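Local coordinates for exodeoxyribonuclease III (Archaeoglobus fulgidus, PDB 2VOA), which probably cleaves DNA at abasic sites as a metal-dependent AP endonuclease of the exonuclease III family, at residues 144-150 and 216-221. The protein carries 1 engineered substitution. Numbering follows the deposited sequence. Where two conformers were deposited one is given.
Sequences CGDMNVA and RGDAIL. Engineered in segment 216-221: G217 (natural residue Val).
The carboxylates of D146 and D218 meet on one face of an antiparallel strand pair, their planes turned 47° apart. D218 OD2 lies 3.3 Å from D146 CB and comes within 3.7 Å of D146 OD1. With chi1 at -178°, the D146 carboxylate extends opposite the backbone N, and OD1 closes an Asx turn by accepting from N148 N at 3.2 Å, on the anti side and 31° out of the carboxylate plane, while OD2 takes N8 ND2. An alanine at D146 would strip that turn of its acceptor and is likely to leave N8 ND2 without its carboxylate and the predicted magnesium site short of a ligand. D218 OD1 is held by T199 and H248, another predicted catalytic residue. Over one face of the R216 guanidinium, 3.3 Å above its plane, sits a water that bridges V149 O and R216 O; R216 NE and NH2 form salt bridges with D155 and D186, while NH1 donates to D218 O, tilted from the guanidinium plane, at 3.0 Å.

G145 and A219 exchange two backbone hydrogen bonds, and M147 N reaches the carbonyl of G217, an engineered residue. M147 CE meets L221 CD2 tip to tip, tightly, at 3.4 Å. The pairing joins strands 141-144 and 218-222 in one sheet of the DNase I-like fold, with strand 99-105 beyond 141-144 and Y176 of helix 170-180 packed on M147, A219 and L221.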
ATOM      1  N   CYS A 144     -14.817 -26.731   0.684  0.50 31.19           N
ATOM      2  CA  CYS A 144     -13.910 -25.805  -0.033  0.50 31.38           C
ATOM      3  C   CYS A 144     -12.768 -25.366   0.859  0.50 31.03           C
ATOM      4  O   CYS A 144     -12.863 -25.453   2.091  0.50 29.47           O
ATOM      5  CB  CYS A 144     -14.646 -24.524  -0.421  0.50 31.58           C
ATOM      6  SG  CYS A 144     -15.871 -24.656  -1.727  0.50 36.47           S
ATOM      7  N   GLY A 145     -11.695 -24.862   0.251  1.00 30.47           N
ATOM      8  CA  GLY A 145     -10.760 -24.081   1.023  1.00 31.63           C
ATOM      9  C   GLY A 145      -9.338 -24.159   0.568  1.00 30.73           C
ATOM     10  O   GLY A 145      -9.033 -24.688  -0.508  1.00 30.78           O
ATOM     11  N   ASP A 146      -8.486 -23.571   1.397  1.00 30.60           N
ATOM     12  CA  ASP A 146      -7.074 -23.675   1.202  1.00 29.65           C
ATOM     13  C   ASP A 146      -6.651 -24.781   2.139  1.00 29.10           C
ATOM     14  O   ASP A 146      -6.610 -24.596   3.359  1.00 29.24           O
ATOM     15  CB  ASP A 146      -6.379 -22.362   1.541  1.00 29.95           C
ATOM     16  CG  ASP A 146      -4.879 -22.413   1.301  1.00 32.13           C
ATOM     17  OD1 ASP A 146      -4.302 -23.506   1.036  1.00 32.67           O
ATOM     18  OD2 ASP A 146      -4.256 -21.326   1.412  1.00 33.32           O
ATOM     19  N   MET A 147      -6.381 -25.932   1.538  1.00 29.00           N
ATOM     20  CA  MET A 147      -6.090 -27.178   2.265  1.00 28.93           C
ATOM     21  C   MET A 147      -4.640 -27.272   2.703  1.00 28.89           C
ATOM     22  O   MET A 147      -4.291 -28.104   3.544  1.00 29.25           O
ATOM     23  CB  MET A 147      -6.437 -28.374   1.349  1.00 28.44           C
ATOM     24  CG  MET A 147      -7.889 -28.367   0.780  1.00 30.73           C
ATOM     25  SD  MET A 147      -9.155 -28.021   2.032  1.00 32.42           S
ATOM     26  CE  MET A 147     -10.593 -28.178   0.972  1.00 34.84           C
ATOM     27  N   ASN A 148      -3.778 -26.452   2.103  1.00 29.11           N
ATOM     28  CA  ASN A 148      -2.331 -26.574   2.322  1.00 29.52           C
ATOM     29  C   ASN A 148      -1.869 -28.013   2.139  1.00 29.66           C
ATOM     30  O   ASN A 148      -0.969 -28.503   2.809  1.00 30.61           O
ATOM     31  CB  ASN A 148      -1.918 -25.996   3.681  1.00 30.11           C
ATOM     32  CG  ASN A 148      -1.911 -24.476   3.664  1.00 30.52           C
ATOM     33  OD1 ASN A 148      -1.255 -23.862   2.819  1.00 32.57           O
ATOM     34  ND2 ASN A 148      -2.647 -23.868   4.582  1.00 31.53           N
ATOM     35  N   VAL A 149      -2.485 -28.679   1.171  1.00 28.59           N
ATOM     36  CA  VAL A 149      -2.058 -30.023   0.787  1.00 29.08           C
ATOM     37  C   VAL A 149      -2.207 -30.136  -0.713  1.00 28.63           C
ATOM     38  O   VAL A 149      -3.286 -29.876  -1.257  1.00 29.57           O
ATOM     39  CB  VAL A 149      -2.915 -31.141   1.459  1.00 30.02           C
ATOM     40  CG1 VAL A 149      -2.509 -32.546   0.944  1.00 30.96           C
ATOM     41  CG2 VAL A 149      -2.792 -31.090   2.987  1.00 29.74           C
ATOM     42  N   ALA A 150      -1.122 -30.547  -1.347  1.00 28.92           N
ATOM     43  CA  ALA A 150      -1.107 -30.868  -2.769  1.00 29.03           C
ATOM     44  C   ALA A 150      -1.106 -32.410  -2.814  1.00 28.71           C
ATOM     45  O   ALA A 150      -0.064 -33.055  -2.545  1.00 29.65           O
ATOM     46  CB  ALA A 150       0.152 -30.304  -3.404  1.00 29.81           C
ATOM     47  N   ARG A 216      -0.844 -26.439  -6.204  1.00 28.46           N
ATOM     48  CA  ARG A 216      -2.309 -26.511  -6.223  1.00 29.36           C
ATOM     49  C   ARG A 216      -2.756 -27.146  -4.894  1.00 29.40           C
ATOM     50  O   ARG A 216      -2.984 -28.370  -4.797  1.00 28.83           O
ATOM     51  CB  ARG A 216      -2.817 -27.284  -7.464  1.00 29.65           C
ATOM     52  CG  ARG A 216      -4.300 -26.948  -7.835  1.00 29.27           C
ATOM     53  CD  ARG A 216      -5.305 -27.509  -6.826  1.00 29.94           C
ATOM     54  NE  ARG A 216      -5.324 -28.966  -6.909  1.00 27.87           N
ATOM     55  CZ  ARG A 216      -6.379 -29.741  -6.665  1.00 30.68           C
ATOM     56  NH1 ARG A 216      -7.550 -29.217  -6.261  1.00 31.33           N
ATOM     57  NH2 ARG A 216      -6.260 -31.052  -6.834  1.00 29.76           N
ATOM     58  N   GLY A 217      -2.839 -26.295  -3.866  1.00 28.54           N
ATOM     59  CA  GLY A 217      -3.250 -26.720  -2.515  1.00 29.32           C
ATOM     60  C   GLY A 217      -4.664 -26.284  -2.120  1.00 30.42           C
ATOM     61  O   GLY A 217      -5.115 -26.572  -0.994  1.00 31.25           O
ATOM     62  N   ASP A 218      -5.343 -25.582  -3.022  1.00 29.85           N
ATOM     63  CA  ASP A 218      -6.736 -25.128  -2.856  1.00 30.59           C
ATOM     64  C   ASP A 218      -7.653 -26.119  -3.593  1.00 30.97           C
ATOM     65  O   ASP A 218      -7.292 -26.644  -4.651  1.00 30.68           O
ATOM     66  CB  ASP A 218      -6.928 -23.717  -3.431  1.00 31.73           C
ATOM     67  CG  ASP A 218      -6.004 -22.706  -2.804  1.00 32.96           C
ATOM     68  OD1 ASP A 218      -4.921 -22.430  -3.379  1.00 33.86           O
ATOM     69  OD2 ASP A 218      -6.374 -22.204  -1.723  1.00 35.17           O
ATOM     70  N   ALA A 219      -8.851 -26.376  -3.056  1.00 30.04           N
ATOM     71  CA  ALA A 219      -9.708 -27.400  -3.669  1.00 29.78           C
ATOM     72  C   ALA A 219     -11.192 -27.088  -3.439  1.00 30.46           C
ATOM     73  O   ALA A 219     -11.555 -26.407  -2.458  1.00 30.24           O
ATOM     74  CB  ALA A 219      -9.356 -28.825  -3.160  1.00 29.78           C
ATOM     75  N   ILE A 220     -12.011 -27.593  -4.364  1.00 30.42           N
ATOM     76  CA  ILE A 220     -13.449 -27.662  -4.180  1.00 29.97           C
ATOM     77  C   ILE A 220     -13.826 -29.142  -4.237  1.00 30.23           C
ATOM     78  O   ILE A 220     -13.693 -29.782  -5.281  1.00 28.99           O
ATOM     79  CB  ILE A 220     -14.209 -26.882  -5.277  1.00 29.15           C
ATOM     80  CG1 ILE A 220     -13.882 -25.376  -5.171  1.00 31.57           C
ATOM     81  CG2 ILE A 220     -15.733 -27.146  -5.166  1.00 29.00           C
ATOM     82  CD1 ILE A 220     -14.333 -24.563  -6.400  1.00 32.40           C
ATOM     83  N   LEU A 221     -14.278 -29.676  -3.100  1.00 29.83           N
ATOM     84  CA  LEU A 221     -14.611 -31.094  -2.997  1.00 30.22           C
ATOM     85  C   LEU A 221     -16.114 -31.217  -2.889  1.00 30.75           C
ATOM     86  O   LEU A 221     -16.717 -30.590  -2.027  1.00 31.88           O
ATOM     87  CB  LEU A 221     -13.949 -31.720  -1.767  1.00 30.55           C
ATOM     88  CG  LEU A 221     -12.417 -31.802  -1.641  1.00 34.33           C
ATOM     89  CD1 LEU A 221     -11.740 -32.066  -2.968  1.00 33.84           C
ATOM     90  CD2 LEU A 221     -11.851 -30.577  -1.057  1.00 35.22           C
TER
HETATM   91  O   HOH W   1      -5.275 -29.522  -3.474  1.00 20.33           O